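Local coordinates for protein peptidase M3B, oligoendopeptidase F (Enterococcus faecium, PDB 2QR4) that probably cleaves short peptides as a zinc-dependent metallo-oligopeptidase of family M3, at residues A[363-368]-A[406-411]; A[420-425]-A[571-576]. All coordinates share one frame; numbering follows the deposited sequence.

Contact 1 (A[363-368]-A[406-411]); sequences QLFTLV and ILTEYL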
loop_
_atom_site.group_PDB
_atom_site.type_symbol
_atom_site.label_atom_id
_atom_site.label_comp_id
_atom_site.label_asym_id
_atom_site.label_seq_id
_atom_site.Cartn_x
_atom_site.Cartn_y
_atom_site.Cartn_z
ATOM N N GLN A 363 15.931 -11.659 -36.888
ATOM C CA GLN A 363 15.880 -10.229 -37.224
ATOM C C GLN A 363 14.946 -9.938 -38.408
ATOM O O GLN A 363 14.391 -8.839 -38.530
ATOM C CB GLN A 363 17.284 -9.680 -37.502
ATOM C CG GLN A 363 18.316 -9.981 -36.418
ATOM C CD GLN A 363 19.654 -9.302 -36.682
ATOM O OE1 GLN A 363 20.719 -9.885 -36.466
ATOM N NE2 GLN A 363 19.601 -8.063 -37.160
ATOM N N LEU A 364 14.783 -10.933 -39.275
ATOM C CA LEU A 364 13.855 -10.846 -40.396
ATOM C C LEU A 364 12.428 -10.640 -39.881
ATOM O O LEU A 364 11.685 -9.788 -40.392
ATOM C CB LEU A 364 13.950 -12.110 -41.257
ATOM C CG LEU A 364 13.058 -12.221 -42.494
ATOM C CD1 LEU A 364 13.250 -11.018 -43.393
ATOM C CD2 LEU A 364 13.348 -13.511 -43.249
ATOM N N PHE A 365 12.057 -11.418 -38.864
ATOM C CA PHE A 365 10.767 -11.258 -38.191
ATOM C C PHE A 365 10.590 -9.873 -37.563
ATOM O O PHE A 365 9.498 -9.295 -37.603
ATOM C CB PHE A 365 10.579 -12.352 -37.139
ATOM C CG PHE A 365 10.130 -13.657 -37.718
ATOM C CD1 PHE A 365 11.053 -14.616 -38.099
ATOM C CD2 PHE A 365 8.777 -13.912 -37.917
ATOM C CE1 PHE A 365 10.633 -15.816 -38.641
ATOM C CE2 PHE A 365 8.356 -15.102 -38.465
ATOM C CZ PHE A 365 9.285 -16.056 -38.827
ATOM N N THR A 366 11.676 -9.358 -36.988
ATOM C CA THR A 366 11.700 -8.040 -36.390
ATOM C C THR A 366 11.448 -6.986 -37.452
ATOM O O THR A 366 10.637 -6.078 -37.260
ATOM C CB THR A 366 13.064 -7.769 -35.744
ATOM O OG1 THR A 366 13.364 -8.826 -34.826
ATOM C CG2 THR A 366 13.072 -6.431 -35.006
ATOM N N LEU A 367 12.152 -7.111 -38.574
ATOM C CA LEU A 367 12.022 -6.166 -39.669
ATOM C C LEU A 367 10.569 -6.096 -40.143
ATOM O O LEU A 367 9.985 -5.017 -40.289
ATOM C CB LEU A 367 12.926 -6.581 -40.824
ATOM C CG LEU A 367 12.879 -5.627 -42.014
ATOM C CD1 LEU A 367 13.382 -4.233 -41.603
ATOM C CD2 LEU A 367 13.668 -6.188 -43.193
ATOM N N VAL A 368 9.992 -7.267 -40.364
ATOM C CA VAL A 368 8.617 -7.383 -40.816
ATOM C C VAL A 368 7.618 -6.901 -39.756
ATOM O O VAL A 368 6.611 -6.259 -40.082
ATOM C CB VAL A 368 8.335 -8.827 -41.262
ATOM C CG1 VAL A 368 6.974 -9.296 -40.789
ATOM C CG2 VAL A 368 8.493 -8.934 -42.770
ATOM N N ILE A 406 2.180 -13.383 -41.777
ATOM C CA ILE A 406 2.277 -13.466 -43.216
ATOM C C ILE A 406 3.675 -13.909 -43.638
ATOM O O ILE A 406 3.824 -14.665 -44.596
ATOM C CB ILE A 406 1.860 -12.140 -43.872
ATOM C CG1 ILE A 406 0.354 -11.928 -43.693
ATOM C CG2 ILE A 406 2.203 -12.128 -45.355
ATOM C CD1 ILE A 406 -0.134 -10.575 -44.207
ATOM N N LEU A 407 4.695 -13.476 -42.903
ATOM C CA LEU A 407 6.066 -13.936 -43.179
ATOM C C LEU A 407 6.273 -15.404 -42.804
ATOM O O LEU A 407 6.935 -16.147 -43.530
ATOM C CB LEU A 407 7.099 -13.078 -42.450
ATOM C CG LEU A 407 8.471 -13.751 -42.352
ATOM C CD1 LEU A 407 9.221 -13.659 -43.681
ATOM C CD2 LEU A 407 9.285 -13.159 -41.224
ATOM N N THR A 408 5.715 -15.821 -41.670
ATOM C CA THR A 408 5.766 -17.234 -41.292
ATOM C C THR A 408 5.164 -18.132 -42.367
ATOM O O THR A 408 5.782 -19.103 -42.796
ATOM C CB THR A 408 5.024 -17.502 -39.997
ATOM O OG1 THR A 408 5.655 -16.778 -38.933
ATOM C CG2 THR A 408 5.027 -19.000 -39.693
ATOM N N GLU A 409 3.955 -17.808 -42.804
ATOM C CA GLU A 409 3.317 -18.597 -43.839
ATOM C C GLU A 409 4.172 -18.601 -45.090
ATOM O O GLU A 409 4.363 -19.648 -45.713
ATOM C CB GLU A 409 1.916 -18.064 -44.163
ATOM C CG GLU A 409 1.198 -18.828 -45.285
ATOM C CD GLU A 409 0.958 -20.292 -44.928
ATOM O OE1 GLU A 409 0.820 -20.599 -43.730
ATOM O OE2 GLU A 409 0.905 -21.139 -45.841
ATOM N N TYR A 410 4.682 -17.434 -45.472
ATOM C CA TYR A 410 5.493 -17.352 -46.691
ATOM C C TYR A 410 6.711 -18.284 -46.625
ATOM O O TYR A 410 7.028 -18.961 -47.603
ATOM C CB TYR A 410 5.935 -15.912 -46.979
ATOM C CG TYR A 410 6.887 -15.817 -48.140
ATOM C CD1 TYR A 410 6.442 -16.009 -49.435
ATOM C CD2 TYR A 410 8.235 -15.557 -47.942
ATOM C CE1 TYR A 410 7.306 -15.940 -50.497
ATOM C CE2 TYR A 410 9.102 -15.491 -48.994
ATOM C CZ TYR A 410 8.637 -15.687 -50.274
ATOM O OH TYR A 410 9.502 -15.615 -51.350
ATOM N N LEU A 411 7.387 -18.305 -45.477
ATOM C CA LEU A 411 8.564 -19.148 -45.271
ATOM C C LEU A 411 8.189 -20.627 -45.407
ATOM O O LEU A 411 8.868 -21.387 -46.089
ATOM C CB LEU A 411 9.199 -18.874 -43.884
ATOM C CG LEU A 411 9.945 -17.537 -43.702
ATOM C CD1 LEU A 411 10.416 -17.312 -42.266
ATOM C CD2 LEU A 411 11.125 -17.407 -44.664
#
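Thr408 OG1 lies in the plane of the Phe365 ring, at its edge, 3.2 Å from CE2. The hydroxyl is already committed: it gives its hydrogen to the carbonyl oxygen of Glu404, one turn earlier on helix 394-414, so its approach to Phe365 brings an oxygen up to the ring edge without forming a hydrogen bond there. CG of Phe365 stands anti to its own carbonyl carbon (chi1 -80°), and the ring that follows extends toward the other helix although CB is not aimed there. Leu407 takes one face of this ring. Its CD2 sits over the centre, 3.4 Å from the centroid and 12° off the normal, a close CH-pi contact in which all six ring carbons lie within 4 Å of one methyl group. The same CD2 reaches Leu364 CG at 4.1 Å, while Leu407 CB packs on Val368 CG1. One turn further on, Leu411 meets the ring tip to tip, its CD1 3.8 Å from Phe365 CZ at an oblique angle. The axes of the two helix segments pass 10.8 Å apart at 135°, and Phe365 and Leu407 meet between them. His427, from helix 418-454, adds a further ring beside Phe365, and Ala308 of helix 302-308 touches Leu407. Every side chain that touches across the interface is buried. Directly after Val368 the chain runs into the HExxH sequence that in this family carries zinc ligands. The chemistry is therefore dispersion and CH-pi packing around a phenyl ring, with the one polar atom at its edge satisfied inside its own helix.

Contact 2 (A[420-425]-A[571-576]); sequences VRAYVL and NELEEL
Ala422 lies at the apolar centre, its CB 4.0 Å from both Leu573 CD1 and Leu576 CD2. The small methyl group goes with a close backbone approach, 6.1 Å between the CA atoms of Ala422 and Leu573. Leu576 CD1 lies 3.8 Å from Arg421 CB and also touches Leu425 CD2. Further out, Leu425 crosses Glu572 at about a right angle, with Leu425 CD2 3.7 Å from Glu572 CD, and this aliphatic branch lies against the carboxylate that Arg421 binds. That acid forms the polar edge. Glu572 OE2 takes the Arg421 NH2 hydrogen on its syn lone pair at 2.8 Å, nearly straight at 163°, and a longer, more bent bond from NE. Both nitrogens grip this single oxygen side-on, in the guanidinium plane, and a water accepting from NE donates to OE2 as well. Arg421 NH1 bonds the carbonyl oxygens of Leu412 and Glu415 around the end of helix 394-414. The arrangement, which joins helix 557-579 near the C-terminus to the long helix 418-454, is antiparallel helix-helix packing, segment axes 9.8 Å apart at 145°, with an apolar centre and a salt bridge at its edge, in a largely helical peptidase fold.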
loop_
_atom_site.group_PDB
_atom_site.type_symbol
_atom_site.label_atom_id
_atom_site.label_comp_id
_atom_site.label_asym_id
_atom_site.label_seq_id
_atom_site.Cartn_x
_atom_site.Cartn_y
_atom_site.Cartn_z
ATOM N N VAL A 420 15.471 -25.543 -41.439
ATOM C CA VAL A 420 14.763 -24.275 -41.577
ATOM C C VAL A 420 13.283 -24.446 -41.227
ATOM O O VAL A 420 12.780 -23.762 -40.340
ATOM C CB VAL A 420 14.866 -23.674 -42.985
ATOM C CG1 VAL A 420 14.209 -22.296 -43.004
ATOM C CG2 VAL A 420 16.318 -23.582 -43.432
ATOM N N ARG A 421 12.587 -25.369 -41.888
ATOM C CA ARG A 421 11.167 -25.542 -41.580
ATOM C C ARG A 421 10.948 -25.754 -40.082
ATOM O O ARG A 421 10.064 -25.136 -39.495
ATOM C CB ARG A 421 10.528 -26.678 -42.384
ATOM C CG ARG A 421 10.540 -26.446 -43.879
ATOM C CD ARG A 421 9.737 -27.512 -44.614
ATOM N NE ARG A 421 8.308 -27.364 -44.358
ATOM C CZ ARG A 421 7.551 -26.462 -44.967
ATOM N NH1 ARG A 421 8.101 -25.639 -45.850
ATOM N NH2 ARG A 421 6.256 -26.372 -44.684
ATOM N N ALA A 422 11.752 -26.617 -39.464
ATOM C CA ALA A 422 11.606 -26.887 -38.031
ATOM C C ALA A 422 11.742 -25.605 -37.225
ATOM O O ALA A 422 10.939 -25.339 -36.317
ATOM C CB ALA A 422 12.618 -27.927 -37.555
ATOM N N TYR A 423 12.746 -24.802 -37.568
ATOM C CA TYR A 423 12.985 -23.579 -36.826
ATOM C C TYR A 423 11.766 -22.675 -36.867
ATOM O O TYR A 423 11.343 -22.164 -35.828
ATOM C CB TYR A 423 14.211 -22.800 -37.331
ATOM C CG TYR A 423 14.463 -21.582 -36.470
ATOM C CD1 TYR A 423 13.979 -20.327 -36.835
ATOM C CD2 TYR A 423 15.127 -21.706 -35.253
ATOM C CE1 TYR A 423 14.186 -19.220 -36.028
ATOM C CE2 TYR A 423 15.334 -20.619 -34.436
ATOM C CZ TYR A 423 14.865 -19.377 -34.820
ATOM O OH TYR A 423 15.086 -18.297 -33.981
ATOM N N VAL A 424 11.185 -22.471 -38.049
ATOM C CA VAL A 424 10.057 -21.549 -38.111
ATOM C C VAL A 424 8.753 -22.114 -37.532
ATOM O O VAL A 424 7.967 -21.391 -36.920
ATOM C CB VAL A 424 9.923 -20.820 -39.480
ATOM C CG1 VAL A 424 10.954 -21.305 -40.478
ATOM C CG2 VAL A 424 8.503 -20.847 -40.005
ATOM N N LEU A 425 8.559 -23.417 -37.660
ATOM C CA LEU A 425 7.431 -24.072 -37.022
ATOM C C LEU A 425 7.484 -23.851 -35.509
ATOM O O LEU A 425 6.503 -23.429 -34.887
ATOM C CB LEU A 425 7.459 -25.565 -37.335
ATOM C CG LEU A 425 6.492 -26.168 -38.359
ATOM C CD1 LEU A 425 5.615 -25.151 -39.063
ATOM C CD2 LEU A 425 7.236 -27.047 -39.355
ATOM N N ASN A 571 1.654 -30.724 -35.340
ATOM C CA ASN A 571 1.665 -32.023 -36.020
ATOM C C ASN A 571 2.750 -32.123 -37.102
ATOM O O ASN A 571 3.415 -33.153 -37.231
ATOM C CB ASN A 571 0.281 -32.347 -36.609
ATOM C CG ASN A 571 -0.701 -32.867 -35.561
ATOM O OD1 ASN A 571 -0.304 -33.222 -34.442
ATOM N ND2 ASN A 571 -1.992 -32.938 -35.928
ATOM N N GLU A 572 2.939 -31.050 -37.865
ATOM C CA GLU A 572 3.975 -31.023 -38.903
ATOM C C GLU A 572 5.389 -31.049 -38.296
ATOM O O GLU A 572 6.283 -31.708 -38.818
ATOM C CB GLU A 572 3.801 -29.818 -39.849
ATOM C CG GLU A 572 4.913 -29.695 -40.910
ATOM C CD GLU A 572 4.792 -28.450 -41.791
ATOM O OE1 GLU A 572 3.895 -27.605 -41.547
ATOM O OE2 GLU A 572 5.600 -28.322 -42.743
ATOM N N LEU A 573 5.581 -30.347 -37.186
ATOM C CA LEU A 573 6.878 -30.341 -36.497
ATOM C C LEU A 573 7.251 -31.732 -35.959
ATOM O O LEU A 573 8.379 -32.181 -36.111
ATOM C CB LEU A 573 6.868 -29.319 -35.349
ATOM C CG LEU A 573 8.170 -29.190 -34.551
ATOM C CD1 LEU A 573 9.387 -28.894 -35.468
ATOM C CD2 LEU A 573 8.034 -28.145 -33.461
ATOM N N GLU A 574 6.296 -32.404 -35.325
ATOM C CA GLU A 574 6.502 -33.775 -34.879
ATOM C C GLU A 574 6.904 -34.706 -36.022
ATOM O O GLU A 574 7.848 -35.482 -35.886
ATOM C CB GLU A 574 5.246 -34.311 -34.203
ATOM C CG GLU A 574 4.961 -33.681 -32.869
ATOM C CD GLU A 574 3.618 -34.085 -32.332
ATOM O OE1 GLU A 574 2.972 -34.942 -32.964
ATOM O OE2 GLU A 574 3.204 -33.546 -31.285
ATOM N N GLU A 575 6.187 -34.636 -37.142
ATOM C CA GLU A 575 6.479 -35.518 -38.273
ATOM C C GLU A 575 7.864 -35.209 -38.810
ATOM O O GLU A 575 8.607 -36.094 -39.230
ATOM C CB GLU A 575 5.432 -35.373 -39.386
ATOM C CG GLU A 575 4.044 -35.895 -39.012
ATOM C CD GLU A 575 2.941 -35.410 -39.959
ATOM O OE1 GLU A 575 3.235 -34.662 -40.927
ATOM O OE2 GLU A 575 1.770 -35.787 -39.729
ATOM N N LEU A 576 8.215 -33.936 -38.777
ATOM C CA LEU A 576 9.516 -33.521 -39.225
ATOM C C LEU A 576 10.580 -34.129 -38.303
ATOM O O LEU A 576 11.550 -34.720 -38.770
ATOM C CB LEU A 576 9.569 -32.000 -39.219
ATOM C CG LEU A 576 10.496 -31.308 -40.200
ATOM C CD1 LEU A 576 9.960 -29.918 -40.479
ATOM C CD2 LEU A 576 11.910 -31.252 -39.621
HETATM O O HOH W 1 7.683 -29.927 -43.253
#

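Overall arrangement
Contact 1 and contact 2 lie with their centres about 16 Å apart, on the same side of the chain's centre, and follow one another along the chain. Helices 394-414 and 418-454, consecutive in sequence, join them: Thr408 CG2 of the first packs against Val424 CG2 of the second at 3.9 Å. A salt bridge from Glu409 to Arg569 ties helix 394-414 to helix 557-579 too, so that helix 394-414 contacts helices 361-379, 418-454 and 557-579. Contact 1 includes the helix that carries HExxH, so it probably lies close to the zinc site, as in other M3 peptidases; the centre of contact 2 is about 30 Å from the centre of the chain, against about 23 Å for contact 1.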